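Local coordinates for probable 2-oxoacid ferredoxin oxidoreductase, alpha chain (Thermoplasma acidophilum, PDB 3JU3), which is the core domain II fragment of an enzyme that probably oxidises 2-oxoacids such as 2-oxoglutarate to acyl-CoA and CO2, passing the electrons to ferredoxin, at residues A14-V19 against E33-E38; F18-W21 against P27-D30; G22-P27 against D106-S111; L45-F50 against A80-L85. All blocks are in the same frame, centred on the assembly; numbering follows the deposited sequence.

Contact 1: residues A14-V19 against E33-E38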
loop_
_atom_site.group_PDB
_atom_site.type_symbol
_atom_site.label_atom_id
_atom_site.label_comp_id
_atom_site.label_asym_id
_atom_site.label_seq_id
_atom_site.Cartn_x
_atom_site.Cartn_y
_atom_site.Cartn_z
ATOM N N ALA A 14 20.916 -20.437 12.849
ATOM C CA ALA A 14 21.228 -19.023 13.064
ATOM C C ALA A 14 20.594 -18.561 14.337
ATOM O O ALA A 14 19.632 -19.154 14.782
ATOM C CB ALA A 14 20.736 -18.187 11.902
ATOM N N ASP A 15 21.157 -17.531 14.940
ATOM C CA ASP A 15 20.593 -16.914 16.122
ATOM C C ASP A 15 19.138 -16.441 15.910
ATOM O O ASP A 15 18.319 -16.546 16.814
ATOM C CB ASP A 15 21.462 -15.725 16.543
ATOM C CG ASP A 15 22.870 -16.155 17.000
ATOM O OD1 ASP A 15 23.011 -17.185 17.681
ATOM O OD2 ASP A 15 23.850 -15.472 16.650
ATOM N N ILE A 16 18.867 -15.876 14.727
ATOM C CA ILE A 16 17.565 -15.308 14.335
ATOM C C ILE A 16 17.171 -15.879 12.966
ATOM O O ILE A 16 17.993 -15.890 12.029
ATOM C CB ILE A 16 17.631 -13.760 14.185
ATOM C CG1 ILE A 16 17.897 -13.083 15.549
ATOM C CG2 ILE A 16 16.301 -13.220 13.529
ATOM C CD1 ILE A 16 18.434 -11.640 15.465
ATOM N N THR A 17 15.914 -16.319 12.839
ATOM C CA THR A 17 15.367 -16.678 11.543
ATOM C C THR A 17 14.254 -15.696 11.184
ATOM O O THR A 17 13.152 -15.729 11.762
ATOM C CB THR A 17 14.815 -18.133 11.599
ATOM O OG1 THR A 17 15.922 -19.018 11.758
ATOM C CG2 THR A 17 14.015 -18.532 10.309
ATOM N N PHE A 18 14.551 -14.803 10.263
ATOM C CA PHE A 18 13.547 -13.884 9.732
ATOM C C PHE A 18 12.644 -14.658 8.769
ATOM O O PHE A 18 13.092 -15.606 8.129
ATOM C CB PHE A 18 14.214 -12.732 8.975
ATOM C CG PHE A 18 14.958 -11.758 9.860
ATOM C CD1 PHE A 18 14.254 -10.872 10.659
ATOM C CD2 PHE A 18 16.362 -11.721 9.880
ATOM C CE1 PHE A 18 14.932 -9.940 11.475
ATOM C CE2 PHE A 18 17.052 -10.796 10.718
ATOM C CZ PHE A 18 16.343 -9.922 11.484
ATOM N N VAL A 19 11.363 -14.267 8.692
ATOM C CA VAL A 19 10.439 -14.800 7.681
ATOM C C VAL A 19 9.809 -13.597 7.007
ATOM O O VAL A 19 9.326 -12.682 7.698
ATOM C CB VAL A 19 9.325 -15.636 8.300
ATOM C CG1 VAL A 19 8.441 -16.288 7.182
ATOM C CG2 VAL A 19 9.886 -16.703 9.187
ATOM N N GLU A 33 23.374 -8.704 7.068
ATOM C CA GLU A 33 24.794 -8.354 6.921
ATOM C C GLU A 33 25.283 -7.490 8.077
ATOM O O GLU A 33 26.364 -7.730 8.602
ATOM C CB GLU A 33 25.107 -7.701 5.567
ATOM C CG GLU A 33 24.929 -8.616 4.350
ATOM C CD GLU A 33 25.597 -9.994 4.500
ATOM O OE1 GLU A 33 26.815 -10.116 4.221
ATOM O OE2 GLU A 33 24.900 -10.961 4.876
ATOM N N ASP A 34 24.471 -6.506 8.479
ATOM C CA ASP A 34 24.756 -5.686 9.665
ATOM C C ASP A 34 24.910 -6.516 10.962
ATOM O O ASP A 34 25.795 -6.249 11.785
ATOM C CB ASP A 34 23.662 -4.633 9.845
ATOM C CG ASP A 34 23.526 -3.734 8.650
ATOM O OD1 ASP A 34 24.549 -3.382 8.027
ATOM O OD2 ASP A 34 22.385 -3.355 8.330
ATOM N N LEU A 35 24.050 -7.514 11.146
ATOM C CA LEU A 35 24.138 -8.395 12.324
ATOM C C LEU A 35 25.487 -9.149 12.431
ATOM O O LEU A 35 26.043 -9.290 13.518
ATOM C CB LEU A 35 22.926 -9.358 12.366
ATOM C CG LEU A 35 21.591 -8.740 12.813
ATOM C CD1 LEU A 35 20.455 -9.726 12.469
ATOM C CD2 LEU A 35 21.582 -8.383 14.318
ATOM N N LYS A 36 26.000 -9.631 11.298
ATOM C CA LYS A 36 27.283 -10.327 11.251
ATOM C C LYS A 36 28.376 -9.476 11.902
ATOM O O LYS A 36 29.266 -10.002 12.585
ATOM C CB LYS A 36 27.658 -10.614 9.786
ATOM C CG LYS A 36 27.039 -11.847 9.233
ATOM C CD LYS A 36 27.265 -11.945 7.744
ATOM C CE LYS A 36 26.263 -12.923 7.117
ATOM N NZ LYS A 36 26.553 -13.100 5.658
ATOM N N GLU A 37 28.281 -8.160 11.698
ATOM C CA GLU A 37 29.269 -7.209 12.208
ATOM C C GLU A 37 29.339 -7.230 13.725
ATOM O O GLU A 37 30.374 -6.934 14.283
ATOM C CB GLU A 37 28.996 -5.789 11.695
ATOM C CG GLU A 37 29.351 -5.643 10.223
ATOM C CD GLU A 37 29.133 -4.242 9.640
ATOM O OE1 GLU A 37 29.096 -3.228 10.386
ATOM O OE2 GLU A 37 29.048 -4.159 8.402
ATOM N N GLU A 38 28.224 -7.570 14.364
ATOM C CA GLU A 38 28.139 -7.671 15.807
ATOM C C GLU A 38 28.232 -9.110 16.268
ATOM O O GLU A 38 27.967 -9.398 17.450
ATOM C CB GLU A 38 26.798 -7.127 16.305
ATOM C CG GLU A 38 26.708 -5.666 16.357
ATOM C CD GLU A 38 25.362 -5.243 16.843
ATOM O OE1 GLU A 38 25.171 -5.173 18.083
ATOM O OE2 GLU A 38 24.496 -4.992 15.987
#
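Leu35 meets both Ile16 and Phe18 through a single methyl, CD1, where helix 25-37 folds back over strand 16-21 in a beta-alpha-beta unit that goes on to strand 42-47. The Leu35 CD1 methyl lies 4.0 Å from Phe18 CE2 and arrives at the edge of the ring, in its plane, the two side chains coming from opposite directions. The same methyl is 4.1 Å from Ile16 CD1, and here the side chains cross at about a right angle. In Leu35, CG stands anti to the carbonyl carbon (chi1 -75°), which carries the isobutyl group off the helix toward the strand.

Ile16 and Phe18, two apart on the strand, both send their side chains to the helix side. The three touching residues are buried, and Leu35 also packs on Ile40, Ala42 and Leu109, so the C-terminal end of the helix is tied to helix 105-117 as well. On the solvent side of the helix, Lys36 NZ forms a salt bridge with Glu33 OE2 at 2.8 Å, the oxygen offering its syn lone pair. Along Thr17 to Val19 the strand forms a parallel ladder with a strand of the second subunit, carrying the sheet across the interface. Within the strand itself, the CG2 methyl of Ile16 sits 3.7 Å above the plane of the Phe18 ring, over its centre.

Contact 2: residues F18-W21 against P27-D30; sequences FVTW and PILD
Phe18 opens the strand side of this contact by setting its CB and the near part of its ring (CG and CD2) against Ile28, close to the start of the helix in the beta-alpha-beta unit formed by strand 16-21, helix 25-37 and strand 42-47. The Ile28 CG2 methyl is 3.7 Å from Phe18 CD2 and equally near CG, meeting the ring obliquely. Its other branch comes near the root of the same side chain, with Ile28 CD1 3.9 Å from Phe18 CB. The two side chains slide past each other in opposite directions.

Val19 turns from the helix to the other face of the sheet. Next comes Thr20, again on the helix side. Its CG2 lies between the backbone N and the carbonyl carbon, a placement that brings this methyl against the helix, while OG1, anti to the backbone N (chi1 -153°), is hydrogen-bonded to the carbonyl oxygen of Val71 of the second subunit. The threonine thus divides its work, methyl inward and hydroxyl across the interface. Trp21 bonds through NE1 to the carbonyl oxygen of Ala77 and meets Phe50 of the second subunit edge-to-face.

Ile28 spans both strand residues because its branches part: CG2 serves the phenylalanine, and CG1, anti to the carbonyl carbon (chi1 -67°), leads CD1 on to the threonine. That terminal methyl stands 3.5 Å from Thr20 CG2 and 3.6 Å from Thr20 CB.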
loop_
_atom_site.group_PDB
_atom_site.type_symbol
_atom_site.label_atom_id
_atom_site.label_comp_id
_atom_site.label_asym_id
_atom_site.label_seq_id
_atom_site.Cartn_x
_atom_site.Cartn_y
_atom_site.Cartn_z
ATOM N N PHE A 18 14.551 -14.803 10.263
ATOM C CA PHE A 18 13.547 -13.884 9.732
ATOM C C PHE A 18 12.644 -14.658 8.769
ATOM O O PHE A 18 13.092 -15.606 8.129
ATOM C CB PHE A 18 14.214 -12.732 8.975
ATOM C CG PHE A 18 14.958 -11.758 9.860
ATOM C CD1 PHE A 18 14.254 -10.872 10.659
ATOM C CD2 PHE A 18 16.362 -11.721 9.880
ATOM C CE1 PHE A 18 14.932 -9.940 11.475
ATOM C CE2 PHE A 18 17.052 -10.796 10.718
ATOM C CZ PHE A 18 16.343 -9.922 11.484
ATOM N N VAL A 19 11.363 -14.267 8.692
ATOM C CA VAL A 19 10.439 -14.800 7.681
ATOM C C VAL A 19 9.809 -13.597 7.007
ATOM O O VAL A 19 9.326 -12.682 7.698
ATOM C CB VAL A 19 9.325 -15.636 8.300
ATOM C CG1 VAL A 19 8.441 -16.288 7.182
ATOM C CG2 VAL A 19 9.886 -16.703 9.187
ATOM N N THR A 20 9.815 -13.580 5.674
ATOM C CA THR A 20 9.077 -12.581 4.959
ATOM C C THR A 20 8.740 -13.064 3.542
ATOM O O THR A 20 9.053 -14.211 3.167
ATOM C CB THR A 20 9.803 -11.192 4.967
ATOM O OG1 THR A 20 8.826 -10.133 4.822
ATOM C CG2 THR A 20 10.839 -11.097 3.826
ATOM N N TRP A 21 8.090 -12.190 2.791
ATOM C CA TRP A 21 7.673 -12.448 1.430
ATOM C C TRP A 21 7.665 -11.051 0.810
ATOM O O TRP A 21 7.705 -10.038 1.508
ATOM C CB TRP A 21 6.264 -13.079 1.394
ATOM C CG TRP A 21 5.204 -12.151 1.966
ATOM C CD1 TRP A 21 4.942 -11.901 3.295
ATOM C CD2 TRP A 21 4.347 -11.288 1.227
ATOM N NE1 TRP A 21 3.945 -10.965 3.409
ATOM C CE2 TRP A 21 3.564 -10.579 2.152
ATOM C CE3 TRP A 21 4.141 -11.070 -0.143
ATOM C CZ2 TRP A 21 2.585 -9.668 1.760
ATOM C CZ3 TRP A 21 3.172 -10.165 -0.531
ATOM C CH2 TRP A 21 2.421 -9.452 0.423
ATOM N N PRO A 27 15.467 -5.308 2.431
ATOM C CA PRO A 27 15.739 -4.752 3.743
ATOM C C PRO A 27 16.249 -5.804 4.775
ATOM O O PRO A 27 17.208 -5.547 5.510
ATOM C CB PRO A 27 14.372 -4.207 4.145
ATOM C CG PRO A 27 13.832 -3.656 2.850
ATOM C CD PRO A 27 14.176 -4.822 1.893
ATOM N N ILE A 28 15.606 -6.963 4.830
ATOM C CA ILE A 28 16.041 -8.023 5.745
ATOM C C ILE A 28 17.469 -8.508 5.428
ATOM O O ILE A 28 18.293 -8.671 6.335
ATOM C CB ILE A 28 15.089 -9.219 5.709
ATOM C CG1 ILE A 28 13.729 -8.817 6.274
ATOM C CG2 ILE A 28 15.688 -10.394 6.521
ATOM C CD1 ILE A 28 12.847 -9.981 6.526
ATOM N N LEU A 29 17.755 -8.712 4.147
ATOM C CA LEU A 29 19.045 -9.233 3.737
ATOM C C LEU A 29 20.201 -8.316 4.150
ATOM O O LEU A 29 21.272 -8.802 4.563
ATOM C CB LEU A 29 19.070 -9.568 2.246
ATOM C CG LEU A 29 18.316 -10.818 1.777
ATOM C CD1 LEU A 29 18.383 -10.905 0.257
ATOM C CD2 LEU A 29 18.871 -12.137 2.402
ATOM N N ASP A 30 19.981 -7.007 4.064
ATOM C CA ASP A 30 20.916 -6.041 4.638
ATOM C C ASP A 30 21.019 -6.092 6.171
ATOM O O ASP A 30 22.107 -5.876 6.705
ATOM C CB ASP A 30 20.536 -4.611 4.241
ATOM C CG ASP A 30 20.639 -4.364 2.754
ATOM O OD1 ASP A 30 21.313 -5.136 2.024
ATOM O OD2 ASP A 30 20.019 -3.378 2.311
#

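Contact 3: residues G22-P27 against D106-S111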
loop_
_atom_site.group_PDB
_atom_site.type_symbol
_atom_site.label_atom_id
_atom_site.label_comp_id
_atom_site.label_asym_id
_atom_site.label_seq_id
_atom_site.Cartn_x
_atom_site.Cartn_y
_atom_site.Cartn_z
ATOM N N GLY A 22 7.586 -10.992 -0.500
ATOM C CA GLY A 22 7.369 -9.710 -1.151
ATOM C C GLY A 22 8.465 -8.706 -0.932
ATOM O O GLY A 22 9.642 -9.040 -0.987
ATOM N N SER A 23 8.065 -7.461 -0.651
ATOM C CA SER A 23 8.971 -6.337 -0.821
ATOM C C SER A 23 10.058 -6.185 0.274
ATOM O O SER A 23 11.075 -5.525 0.036
ATOM C CB SER A 23 8.162 -5.042 -0.952
ATOM O OG SER A 23 7.638 -4.701 0.330
ATOM N N GLN A 24 9.861 -6.794 1.448
ATOM C CA GLN A 24 10.797 -6.583 2.574
ATOM C C GLN A 24 12.017 -7.506 2.490
ATOM O O GLN A 24 12.933 -7.455 3.348
ATOM C CB GLN A 24 10.075 -6.751 3.915
ATOM C CG GLN A 24 9.069 -5.650 4.187
ATOM C CD GLN A 24 9.708 -4.256 4.035
ATOM O OE1 GLN A 24 9.362 -3.516 3.131
ATOM N NE2 GLN A 24 10.663 -3.934 4.895
ATOM N N LYS A 25 12.084 -8.295 1.411
ATOM C CA LYS A 25 13.205 -9.225 1.260
ATOM C C LYS A 25 14.504 -8.463 1.366
ATOM O O LYS A 25 15.382 -8.847 2.144
ATOM C CB LYS A 25 13.183 -10.031 -0.048
ATOM C CG LYS A 25 14.374 -10.940 -0.140
ATOM C CD LYS A 25 14.386 -11.885 -1.334
ATOM C CE LYS A 25 15.232 -11.329 -2.468
ATOM N NZ LYS A 25 15.454 -12.328 -3.559
ATOM N N GLY A 26 14.658 -7.424 0.563
ATOM C CA GLY A 26 15.962 -6.714 0.483
ATOM C C GLY A 26 16.384 -6.035 1.798
ATOM O O GLY A 26 17.524 -6.167 2.242
ATOM N N PRO A 27 15.467 -5.308 2.431
ATOM C CA PRO A 27 15.739 -4.752 3.743
ATOM C C PRO A 27 16.249 -5.804 4.775
ATOM O O PRO A 27 17.208 -5.547 5.510
ATOM C CB PRO A 27 14.372 -4.207 4.145
ATOM C CG PRO A 27 13.832 -3.656 2.850
ATOM C CD PRO A 27 14.176 -4.822 1.893
ATOM N N ASP A 106 17.948 0.295 10.263
ATOM C CA ASP A 106 18.376 0.570 11.624
ATOM C C ASP A 106 17.272 0.261 12.634
ATOM O O ASP A 106 17.553 -0.252 13.713
ATOM C CB ASP A 106 18.852 2.024 11.760
ATOM C CG ASP A 106 20.014 2.356 10.823
ATOM O OD1 ASP A 106 20.621 1.420 10.246
ATOM O OD2 ASP A 106 20.327 3.562 10.669
ATOM N N GLU A 107 16.022 0.572 12.282
ATOM C CA GLU A 107 14.885 0.263 13.151
ATOM C C GLU A 107 14.623 -1.223 13.222
ATOM O O GLU A 107 14.295 -1.750 14.290
ATOM C CB GLU A 107 13.622 0.999 12.712
ATOM C CG GLU A 107 13.587 2.459 13.143
ATOM C CD GLU A 107 12.436 3.228 12.522
ATOM O OE1 GLU A 107 11.678 2.632 11.720
ATOM O OE2 GLU A 107 12.291 4.429 12.838
ATOM N N ILE A 108 14.772 -1.899 12.086
ATOM C CA ILE A 108 14.585 -3.332 12.026
ATOM C C ILE A 108 15.685 -4.002 12.865
ATOM O O ILE A 108 15.408 -4.892 13.680
ATOM C CB ILE A 108 14.616 -3.885 10.550
ATOM C CG1 ILE A 108 13.435 -3.345 9.734
ATOM C CG2 ILE A 108 14.611 -5.437 10.541
ATOM C CD1 ILE A 108 13.481 -3.756 8.274
ATOM N N LEU A 109 16.925 -3.562 12.650
ATOM C CA LEU A 109 18.084 -4.055 13.408
ATOM C C LEU A 109 17.799 -3.916 14.913
ATOM O O LEU A 109 17.928 -4.891 15.684
ATOM C CB LEU A 109 19.343 -3.281 12.990
ATOM C CG LEU A 109 20.731 -3.646 13.502
ATOM C CD1 LEU A 109 20.963 -5.116 13.311
ATOM C CD2 LEU A 109 21.789 -2.871 12.725
ATOM N N LYS A 110 17.346 -2.728 15.293
ATOM C CA LYS A 110 17.014 -2.421 16.673
ATOM C C LYS A 110 16.018 -3.414 17.253
ATOM O O LYS A 110 16.296 -3.994 18.312
ATOM C CB LYS A 110 16.481 -0.985 16.823
ATOM C CG LYS A 110 16.588 -0.438 18.248
ATOM C CD LYS A 110 16.248 1.025 18.308
ATOM C CE LYS A 110 16.060 1.443 19.747
ATOM N NZ LYS A 110 14.772 0.901 20.265
ATOM N N SER A 111 14.874 -3.596 16.571
ATOM C CA SER A 111 13.805 -4.481 17.055
ATOM C C SER A 111 14.271 -5.904 17.154
ATOM O O SER A 111 13.879 -6.636 18.079
ATOM C CB SER A 111 12.602 -4.493 16.116
ATOM O OG SER A 111 12.198 -3.197 15.777
#
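Ile108 points its side chain from helix 105-117 toward the first turn of helix 25-37, and the CD1 methyl at its end does all the touching. It comes up to Pro27, whose ring atom CB lies 4.2 Å from Ile108 CD1. The same methyl looks toward the amide end of Gln24, with Gln24 NE2 at 4.4 Å from Ile108 CD1, a loose approach of a nitrogen to a methyl. Gln24 gets there by folding: chi1 of -68° and chi2 of -52° bend the chain and bring its amide nitrogen up to the methyl. The backbone N of Gln24 is hydrogen-bonded to Ser73 OG of the second subunit, which ties this part of the chain to that subunit.

On the other helix, Ser111 OG donates to Glu107 O at 2.9 Å, tilted 30° from the carbonyl plane. Ser111 N bonds to that oxygen from the opposite face, so one carbonyl is gripped twice. Glu107 is itself anchored by a salt bridge from its OE1 to Arg101. Ile108 also packs on Val31, one turn further along helix 25-37, making this light apolar contact part of the helix-on-helix layer on one side of the sheet in a three-layer alpha/beta/alpha fold, consistent with the transketolase C-terminal-like family of core domain II.

Contact 4: residues L45-F50 against A80-L85; sequences LYLKMF and AQMIKL
Leu47 has the most surface buried here, and its CD1 methyl receives both helix residues, Ile83 and Met82. The contact places helix 79-87 on the sheet of this three-layer alpha/beta/alpha domain, over the end of strand 42-47 and on the face away from helix 25-37.

With CG anti to the carbonyl carbon (chi1 -52°), Leu47 extends from the strand toward the helix. Ile83 comes next in buried surface: its CD1 is 4.1 Å from Leu47 CD1, and the two side chains cross obliquely. Ile83 also leans on Val19 of the neighbouring strand 16-21, so a single isoleucine touches two adjacent strands. Its carbonyl oxygen is hydrogen-bonded to Thr87 OG1, one turn on along the helix.

Met82, a selenomethionine, takes the third share. It and Leu47 reach toward each other tip to tip, methyl against methyl. The outer part of its chain bends at chi3 (115°), after an extended chi2, and this turn of the terminal methyl brings it to the leucine. The same residue packs on Phe50 of the second subunit, and Phe50 of this chain packs on Met82 of that subunit, a reciprocal exchange across the interface. Leu45 turns its side chain to the helix side too, but it packs on Phe57 of the second subunit. Leu47 also packs on Ala6 of strand 6-9. The meeting of leucine and selenomethionine comes down to Leu47 CD1 and Met82 CE, 4.2 Å apart.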
loop_
_atom_site.group_PDB
_atom_site.type_symbol
_atom_site.label_atom_id
_atom_site.label_comp_id
_atom_site.label_asym_id
_atom_site.label_seq_id
_atom_site.Cartn_x
_atom_site.Cartn_y
_atom_site.Cartn_z
ATOM N N LEU A 45 13.854 -17.107 5.897
ATOM C CA LEU A 45 12.951 -18.015 5.199
ATOM C C LEU A 45 12.093 -17.090 4.349
ATOM O O LEU A 45 11.352 -16.285 4.869
ATOM C CB LEU A 45 12.107 -18.828 6.174
ATOM C CG LEU A 45 10.896 -19.601 5.645
ATOM C CD1 LEU A 45 11.407 -20.652 4.736
ATOM C CD2 LEU A 45 10.124 -20.271 6.820
ATOM N N TYR A 46 12.234 -17.211 3.041
ATOM C CA TYR A 46 11.563 -16.328 2.104
ATOM C C TYR A 46 10.484 -17.134 1.391
ATOM O O TYR A 46 10.781 -18.128 0.728
ATOM C CB TYR A 46 12.589 -15.813 1.101
ATOM C CG TYR A 46 12.037 -14.911 0.056
ATOM C CD1 TYR A 46 11.477 -13.685 0.375
ATOM C CD2 TYR A 46 12.081 -15.287 -1.270
ATOM C CE1 TYR A 46 10.975 -12.880 -0.610
ATOM C CE2 TYR A 46 11.579 -14.521 -2.228
ATOM C CZ TYR A 46 11.036 -13.322 -1.910
ATOM O OH TYR A 46 10.585 -12.572 -2.953
ATOM N N LEU A 47 9.239 -16.686 1.532
ATOM C CA LEU A 47 8.123 -17.329 0.851
ATOM C C LEU A 47 7.915 -16.650 -0.500
ATOM O O LEU A 47 7.748 -15.427 -0.581
ATOM C CB LEU A 47 6.861 -17.251 1.702
ATOM C CG LEU A 47 7.100 -17.765 3.136
ATOM C CD1 LEU A 47 5.864 -17.629 4.049
ATOM C CD2 LEU A 47 7.658 -19.224 3.164
ATOM N N LYS A 48 7.965 -17.450 -1.549
ATOM C CA LYS A 48 7.802 -16.950 -2.900
ATOM C C LYS A 48 6.303 -16.885 -3.266
ATOM O O LYS A 48 5.533 -17.805 -2.992
ATOM C CB LYS A 48 8.519 -17.899 -3.862
ATOM C CG LYS A 48 9.988 -17.973 -3.589
ATOM C CD LYS A 48 10.629 -18.788 -4.672
ATOM C CE LYS A 48 12.087 -18.886 -4.478
ATOM N NZ LYS A 48 12.543 -19.849 -5.498
HETATM N N MSE A 49 5.913 -15.811 -3.920
HETATM C CA MSE A 49 4.507 -15.583 -4.245
HETATM C C MSE A 49 4.000 -16.448 -5.402
HETATM O O MSE A 49 3.084 -17.245 -5.223
HETATM C CB MSE A 49 4.263 -14.114 -4.545
HETATM C CG MSE A 49 4.139 -13.266 -3.291
HETATM SE SE MSE A 49 4.170 -11.403 -3.834
HETATM C CE MSE A 49 5.583 -11.692 -5.208
ATOM N N PHE A 50 4.542 -16.319 -6.588
ATOM C CA PHE A 50 3.838 -16.961 -7.727
ATOM C C PHE A 50 4.649 -18.111 -8.314
ATOM O O PHE A 50 4.478 -18.494 -9.452
ATOM C CB PHE A 50 3.505 -15.912 -8.789
ATOM C CG PHE A 50 2.645 -14.788 -8.263
ATOM C CD1 PHE A 50 1.278 -15.006 -8.045
ATOM C CD2 PHE A 50 3.197 -13.561 -7.947
ATOM C CE1 PHE A 50 0.469 -13.996 -7.537
ATOM C CE2 PHE A 50 2.407 -12.524 -7.442
ATOM C CZ PHE A 50 1.037 -12.738 -7.243
ATOM N N ALA A 80 2.803 -14.767 9.251
ATOM C CA ALA A 80 2.536 -15.598 10.421
ATOM C C ALA A 80 1.165 -16.241 10.348
ATOM O O ALA A 80 0.979 -17.374 10.802
ATOM C CB ALA A 80 2.660 -14.787 11.758
ATOM N N GLN A 81 0.186 -15.503 9.835
ATOM C CA GLN A 81 -1.167 -16.020 9.812
ATOM C C GLN A 81 -1.237 -17.289 8.967
ATOM O O GLN A 81 -1.743 -18.333 9.422
ATOM C CB GLN A 81 -2.174 -14.973 9.340
ATOM C CG GLN A 81 -2.996 -14.371 10.481
ATOM C CD GLN A 81 -3.836 -13.187 10.018
ATOM O OE1 GLN A 81 -3.288 -12.154 9.625
ATOM N NE2 GLN A 81 -5.165 -13.329 10.070
HETATM N N MSE A 82 -0.711 -17.226 7.767
HETATM C CA MSE A 82 -0.851 -18.381 6.885
HETATM C C MSE A 82 0.072 -19.537 7.302
HETATM O O MSE A 82 -0.263 -20.683 7.083
HETATM C CB MSE A 82 -0.702 -17.969 5.416
HETATM C CG MSE A 82 0.647 -18.168 4.836
HETATM SE SE MSE A 82 0.761 -17.430 3.036
HETATM C CE MSE A 82 2.056 -16.043 3.438
ATOM N N ILE A 83 1.212 -19.223 7.916
ATOM C CA ILE A 83 2.152 -20.223 8.427
ATOM C C ILE A 83 1.483 -21.014 9.545
ATOM O O ILE A 83 1.604 -22.244 9.594
ATOM C CB ILE A 83 3.454 -19.575 8.925
ATOM C CG1 ILE A 83 4.241 -19.011 7.733
ATOM C CG2 ILE A 83 4.344 -20.574 9.741
ATOM C CD1 ILE A 83 5.491 -18.213 8.118
ATOM N N LYS A 84 0.806 -20.306 10.442
ATOM C CA LYS A 84 0.052 -20.933 11.504
ATOM C C LYS A 84 -1.050 -21.827 10.955
ATOM O O LYS A 84 -1.251 -22.931 11.469
ATOM C CB LYS A 84 -0.557 -19.893 12.465
ATOM C CG LYS A 84 -1.297 -20.553 13.627
ATOM C CD LYS A 84 -1.559 -19.579 14.756
ATOM C CE LYS A 84 -2.898 -18.880 14.613
ATOM N NZ LYS A 84 -3.093 -17.898 15.714
ATOM N N LEU A 85 -1.753 -21.329 9.932
ATOM C CA LEU A 85 -2.872 -22.040 9.322
ATOM C C LEU A 85 -2.356 -23.375 8.817
ATOM O O LEU A 85 -2.913 -24.422 9.145
ATOM C CB LEU A 85 -3.461 -21.248 8.144
ATOM C CG LEU A 85 -4.463 -22.029 7.279
ATOM C CD1 LEU A 85 -5.748 -22.268 8.081
ATOM C CD2 LEU A 85 -4.777 -21.348 5.930
#

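How the contacts relate
Contacts 1 and 2 lie about 10 Å apart, centre to centre, along the same strand-helix pair, 16-21 with 25-37, and share Phe18 and Val19. Contact 3, about 6 Å from contact 2, shares Pro27 with it and adds helix 105-117; Leu109 of that helix also packs against Leu35 of contact 1. Contact 4 comes later in the chain than contacts 1 and 2, between the two halves of contact 3, about 20 Å from contact 1. It builds on strand 42-47, joined to strand 16-21 by backbone hydrogen bonds. Helices therefore cover both faces of a sheet that continues into the second subunit, which all four contacts touch.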